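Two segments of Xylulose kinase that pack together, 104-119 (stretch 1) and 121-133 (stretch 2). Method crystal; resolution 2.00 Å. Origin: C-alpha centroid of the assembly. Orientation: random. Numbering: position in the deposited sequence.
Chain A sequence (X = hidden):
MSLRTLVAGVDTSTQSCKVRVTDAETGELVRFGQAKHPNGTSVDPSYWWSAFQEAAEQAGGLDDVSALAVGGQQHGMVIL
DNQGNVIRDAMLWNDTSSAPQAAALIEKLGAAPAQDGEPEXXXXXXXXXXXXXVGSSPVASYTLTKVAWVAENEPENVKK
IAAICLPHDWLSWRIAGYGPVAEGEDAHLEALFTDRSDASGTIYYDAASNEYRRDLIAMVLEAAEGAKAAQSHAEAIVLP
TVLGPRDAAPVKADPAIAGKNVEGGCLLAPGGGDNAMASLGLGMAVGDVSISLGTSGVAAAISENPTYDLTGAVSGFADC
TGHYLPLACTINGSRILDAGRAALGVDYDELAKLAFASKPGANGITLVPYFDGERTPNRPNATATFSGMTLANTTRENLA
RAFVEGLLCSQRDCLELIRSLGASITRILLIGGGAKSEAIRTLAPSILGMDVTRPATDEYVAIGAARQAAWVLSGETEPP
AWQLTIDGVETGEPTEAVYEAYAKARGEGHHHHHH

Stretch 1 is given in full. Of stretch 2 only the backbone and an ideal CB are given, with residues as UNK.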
# COMPACT_ATOMS: atom_id res chain seq x y z
N ALA A 104 2.74 7.35 -20.52
CA ALA A 104 2.93 8.68 -21.07
C ALA A 104 3.61 9.65 -20.08
O ALA A 104 4.46 10.46 -20.47
CB ALA A 104 1.58 9.24 -21.54
N LEU A 105 3.24 9.56 -18.80
CA LEU A 105 3.86 10.41 -17.78
C LEU A 105 5.36 10.21 -17.74
O LEU A 105 6.13 11.15 -17.59
CB LEU A 105 3.27 10.11 -16.39
CG LEU A 105 1.88 10.67 -16.13
CD1 LEU A 105 1.25 10.00 -14.90
CD2 LEU A 105 1.96 12.17 -15.95
N ILE A 106 5.78 8.95 -17.86
CA ILE A 106 7.19 8.62 -17.86
C ILE A 106 7.90 9.25 -19.07
O ILE A 106 8.93 9.90 -18.93
CB ILE A 106 7.42 7.09 -17.82
CG1 ILE A 106 7.05 6.52 -16.45
CG2 ILE A 106 8.88 6.75 -18.15
CD1 ILE A 106 6.76 5.05 -16.46
N GLU A 107 7.32 9.05 -20.26
CA GLU A 107 7.89 9.62 -21.48
C GLU A 107 7.92 11.15 -21.41
O GLU A 107 8.89 11.79 -21.83
CB GLU A 107 7.09 9.16 -22.70
CG GLU A 107 7.28 7.68 -23.06
CD GLU A 107 6.60 7.26 -24.37
OE1 GLU A 107 5.82 8.06 -24.94
OE2 GLU A 107 6.83 6.13 -24.82
N LYS A 108 6.87 11.74 -20.84
CA LYS A 108 6.78 13.20 -20.75
C LYS A 108 7.86 13.82 -19.87
O LYS A 108 8.48 14.83 -20.25
CB LYS A 108 5.39 13.63 -20.26
CG LYS A 108 5.19 15.13 -20.23
CD LYS A 108 5.01 15.71 -21.63
CE LYS A 108 4.74 17.21 -21.56
NZ LYS A 108 4.56 17.81 -22.91
N LEU A 109 8.10 13.23 -18.70
CA LEU A 109 9.18 13.70 -17.81
C LEU A 109 10.58 13.36 -18.31
O LEU A 109 11.54 14.06 -18.01
CB LEU A 109 9.02 13.18 -16.37
CG LEU A 109 8.66 14.11 -15.20
CD1 LEU A 109 9.18 13.54 -13.86
CD2 LEU A 109 9.19 15.52 -15.40
N GLY A 110 10.70 12.26 -19.05
CA GLY A 110 12.00 11.84 -19.54
C GLY A 110 12.42 12.59 -20.80
O GLY A 110 13.59 12.56 -21.17
N ALA A 111 11.46 13.25 -21.44
CA ALA A 111 11.69 13.90 -22.73
C ALA A 111 12.88 14.87 -22.76
O ALA A 111 13.74 14.77 -23.63
CB ALA A 111 10.43 14.60 -23.21
N ALA A 112 12.93 15.81 -21.82
CA ALA A 112 14.06 16.75 -21.76
C ALA A 112 15.40 16.01 -21.77
O ALA A 112 15.54 14.96 -21.14
CB ALA A 112 13.94 17.66 -20.52
N PRO A 113 16.39 16.56 -22.49
CA PRO A 113 17.67 15.87 -22.72
C PRO A 113 18.39 15.52 -21.42
O PRO A 113 18.23 16.22 -20.42
CB PRO A 113 18.50 16.89 -23.51
CG PRO A 113 17.51 17.93 -24.00
CD PRO A 113 16.41 17.95 -22.99
N ALA A 114 19.17 14.45 -21.45
CA ALA A 114 19.96 14.02 -20.30
C ALA A 114 20.83 15.15 -19.75
O ALA A 114 21.44 15.92 -20.49
CB ALA A 114 20.82 12.83 -20.67
N GLN A 115 20.86 15.24 -18.43
CA GLN A 115 21.79 16.12 -17.74
C GLN A 115 22.86 15.27 -17.12
O GLN A 115 22.68 14.06 -16.91
CB GLN A 115 21.08 16.90 -16.64
CG GLN A 115 19.96 17.77 -17.14
CD GLN A 115 20.47 19.04 -17.78
OE1 GLN A 115 20.99 19.92 -17.10
NE2 GLN A 115 20.33 19.14 -19.10
N ASP A 116 23.99 15.90 -16.84
CA ASP A 116 25.06 15.33 -16.03
C ASP A 116 24.61 14.12 -15.21
O ASP A 116 23.98 14.28 -14.15
CB ASP A 116 25.58 16.42 -15.10
CG ASP A 116 24.49 17.41 -14.69
OD1 ASP A 116 23.63 17.04 -13.84
OD2 ASP A 116 24.47 18.54 -15.22
N GLY A 117 24.91 12.92 -15.70
CA GLY A 117 24.65 11.72 -14.93
C GLY A 117 23.36 10.98 -15.27
O GLY A 117 23.26 9.76 -15.06
N GLU A 118 22.36 11.70 -15.77
CA GLU A 118 21.10 11.08 -16.15
C GLU A 118 21.29 10.09 -17.29
O GLU A 118 22.18 10.27 -18.13
CB GLU A 118 20.08 12.16 -16.54
CG GLU A 118 19.54 12.94 -15.35
CD GLU A 118 18.55 14.01 -15.77
OE1 GLU A 118 18.78 14.66 -16.81
OE2 GLU A 118 17.54 14.20 -15.04
N PRO A 119 20.46 9.03 -17.32
CA PRO A 119 20.46 8.01 -18.38
C PRO A 119 20.20 8.64 -19.75
O PRO A 119 19.49 9.64 -19.84
CB PRO A 119 19.26 7.12 -18.03
CG PRO A 119 19.00 7.36 -16.58
CD PRO A 119 19.47 8.75 -16.27
N UNK A 121 18.75 6.88 -22.30
CA UNK A 121 17.43 6.39 -22.66
C UNK A 121 16.35 7.25 -21.99
O UNK A 121 16.35 7.41 -20.77
CB UNK A 121 17.28 4.92 -22.26
N UNK A 122 15.43 7.81 -22.80
CA UNK A 122 14.40 8.73 -22.29
C UNK A 122 13.48 8.05 -21.27
O UNK A 122 13.02 8.70 -20.33
CB UNK A 122 13.57 9.28 -23.45
N UNK A 123 13.21 6.76 -21.45
CA UNK A 123 12.35 6.03 -20.52
C UNK A 123 13.03 5.84 -19.15
O UNK A 123 12.45 6.14 -18.11
CB UNK A 123 11.98 4.67 -21.11
N UNK A 124 14.26 5.33 -19.16
CA UNK A 124 15.02 5.16 -17.92
C UNK A 124 15.14 6.51 -17.23
O UNK A 124 15.11 6.60 -16.00
CB UNK A 124 16.40 4.56 -18.19
N UNK A 125 15.30 7.56 -18.04
CA UNK A 125 15.51 8.90 -17.52
C UNK A 125 14.22 9.45 -16.90
O UNK A 125 14.26 10.10 -15.86
CB UNK A 125 16.01 9.83 -18.63
N UNK A 126 13.09 9.18 -17.54
CA UNK A 126 11.81 9.61 -17.03
C UNK A 126 11.51 8.90 -15.72
O UNK A 126 11.06 9.53 -14.77
CB UNK A 126 10.70 9.35 -18.05
N UNK A 127 11.75 7.60 -15.68
CA UNK A 127 11.55 6.84 -14.45
C UNK A 127 12.36 7.45 -13.32
O UNK A 127 11.84 7.67 -12.24
CB UNK A 127 11.93 5.37 -14.65
N UNK A 128 13.63 7.73 -13.58
CA UNK A 128 14.52 8.28 -12.56
C UNK A 128 14.06 9.65 -12.07
O UNK A 128 14.17 9.97 -10.88
CB UNK A 128 15.94 8.38 -13.11
N UNK A 129 13.56 10.48 -12.98
CA UNK A 129 13.08 11.81 -12.63
C UNK A 129 11.81 11.76 -11.76
O UNK A 129 11.61 12.62 -10.88
CB UNK A 129 12.81 12.61 -13.90
N UNK A 130 10.96 10.77 -12.01
CA UNK A 130 9.77 10.57 -11.18
C UNK A 130 10.16 10.14 -9.77
O UNK A 130 9.65 10.68 -8.78
CB UNK A 130 8.84 9.53 -11.81
N UNK A 131 11.05 9.16 -9.69
CA UNK A 131 11.52 8.68 -8.39
C UNK A 131 12.11 9.83 -7.54
O UNK A 131 11.74 10.00 -6.37
CB UNK A 131 12.57 7.58 -8.59
N UNK A 132 12.99 10.63 -8.15
CA UNK A 132 13.58 11.78 -7.46
C UNK A 132 12.55 12.87 -7.11
O UNK A 132 12.65 13.51 -6.07
CB UNK A 132 14.68 12.38 -8.33
N UNK A 133 11.55 13.07 -7.97
CA UNK A 133 10.52 14.09 -7.76
C UNK A 133 9.57 13.77 -6.60
O UNK A 133 9.30 14.63 -5.75
CB UNK A 133 9.71 14.27 -9.04

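Position 121 directly precedes the helix that begins at 122, and its CA-to-CB bond runs sideways to stretch 1. A short acceptor such as Asp, Asn, Ser or Thr would suit this N-cap site. It is Asp 121, whose OD2 accepts a capping bond from the backbone N of 124 at 3.2 Å. Position 122, in the first turn with phi -62°, needs no amide hydrogen for the helix, so proline is among the residues admitted; Pro 122 is found.

At 123 the ideal CB points sideways, 4.8 Å from Ile 106 CG2, and an aliphatic chain could extend toward that helix. Ile 123 does so: its CG2 lies 4.0 Å from Ile 106 CG2, and its CD1 reaches 3.5 Å from Glu 107 CG. Position 124 has its CB 3.8 Å from Pro 119 CB, which favours a small apolar residue; Ala 124 makes that contact with its methyl group alone.

Position 125 points toward a cluster of carbonyl oxygens of stretch 1, among them those of Gly 110, Ala 112 and Pro 119. A long donor, Arg or Lys, would suit it, and several acceptors favour Arg. Arg 125 donates from NE to Gly 110 O (2.9 Å) and from NH1 to Pro 119 O (2.9 Å); both oxygens lie near the guanidinium plane, while Ala 114 N lies over one face.

At 126 the backbones nearly touch, with CA 3.4 Å from Gly 110 CA. An ideal CB would stand 2.1 Å from Ile 106 O, a clash, so glycine alone fits. Gly 126 lets the helices approach to 7.1 Å between axes at an angle of 93°, and its CA makes a CA-H...O contact with Ile 106 O at 3.5 Å.

Position 127 points away, and many residues would serve; the aliphatic part of Lys 127 still brings CG within 4.0 Å of Ile 106 CG2. Position 128 faces Pro 119 and Glu 118, where a medium-sized polar or apolar chain could lie. Gln 128 packs there.

Position 129 points toward the carboxylate of Glu 118 and the carbonyls of Leu 109, Ala 112 and Pro 113, a setting for Arg or Lys. The extended Arg 129 forms a salt bridge with Glu 118, NH2 to OE1 and NE to OE2 both measuring 2.8 Å, while NH1 donates to Leu 109 O (2.9 Å) and Ala 112 O (2.8 Å).

From 130 the CB points sideways, but Leu 109 and the free side of Leu 105 O offer an apolar surface beside an acceptor. A large residue would fit, preferably one with a donor. Trp 130 donates NE1 to Leu 105 O at 2.9 Å, and Leu 109 CD1 sits 3.5 Å above the centroid of its five-membered ring.

Position 131 is out of reach, leaving Val 131 unconstrained here. At 132 a long basic chain could approach Glu 118; Lys 132 NZ forms a long salt bridge with OE2 of Glu 118 (3.7 Å). Position 133 points toward Leu 109 CD1 from 4.9 Å, and Ala 133 stops short of contact.

Stretch 2 (121-133) DPIARGKQRWVKA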
# COMPACT_ATOMS: atom_id res chain seq x y z
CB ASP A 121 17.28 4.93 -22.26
CG ASP A 121 15.89 4.39 -22.53
OD1 ASP A 121 15.35 4.67 -23.62
OD2 ASP A 121 15.34 3.68 -21.66
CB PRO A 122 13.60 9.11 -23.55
CG PRO A 122 14.39 8.58 -24.72
CD PRO A 122 15.26 7.49 -24.23
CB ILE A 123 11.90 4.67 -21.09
CG1 ILE A 123 11.31 4.84 -22.51
CG2 ILE A 123 10.88 4.00 -20.17
CD1 ILE A 123 9.98 5.56 -22.55
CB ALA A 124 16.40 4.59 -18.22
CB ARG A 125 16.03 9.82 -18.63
CG ARG A 125 16.31 11.24 -18.18
CD ARG A 125 17.13 12.01 -19.21
NE ARG A 125 16.39 12.28 -20.44
CZ ARG A 125 16.75 11.83 -21.64
NH1 ARG A 125 17.83 11.06 -21.75
NH2 ARG A 125 16.04 12.13 -22.72
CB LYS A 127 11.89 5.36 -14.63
CG LYS A 127 10.90 4.60 -15.50
CD LYS A 127 11.28 3.12 -15.59
CE LYS A 127 10.25 2.34 -16.41
NZ LYS A 127 10.87 1.17 -17.09
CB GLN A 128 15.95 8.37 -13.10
CG GLN A 128 16.86 9.28 -12.31
CD GLN A 128 18.30 9.20 -12.78
OE1 GLN A 128 18.81 8.10 -13.02
NE2 GLN A 128 18.95 10.35 -12.92
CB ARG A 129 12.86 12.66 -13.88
CG ARG A 129 14.15 13.23 -14.48
CD ARG A 129 13.92 13.76 -15.92
NE ARG A 129 15.13 14.36 -16.47
CZ ARG A 129 15.29 14.73 -17.73
NH1 ARG A 129 14.30 14.57 -18.61
NH2 ARG A 129 16.43 15.28 -18.13
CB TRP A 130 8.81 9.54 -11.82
CG TRP A 130 7.92 10.15 -12.84
CD1 TRP A 130 8.02 10.03 -14.21
CD2 TRP A 130 6.80 11.01 -12.60
NE1 TRP A 130 7.02 10.76 -14.82
CE2 TRP A 130 6.26 11.37 -13.86
CE3 TRP A 130 6.18 11.49 -11.44
CZ2 TRP A 130 5.15 12.19 -13.98
CZ3 TRP A 130 5.07 12.32 -11.57
CH2 TRP A 130 4.57 12.66 -12.83
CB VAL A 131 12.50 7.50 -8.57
CG1 VAL A 131 13.20 7.13 -7.24
CG2 VAL A 131 11.76 6.31 -9.14
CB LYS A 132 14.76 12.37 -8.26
CG LYS A 132 15.97 11.43 -8.36
CD LYS A 132 17.13 12.04 -9.17
CE LYS A 132 16.64 12.53 -10.54
NZ LYS A 132 17.65 12.56 -11.68
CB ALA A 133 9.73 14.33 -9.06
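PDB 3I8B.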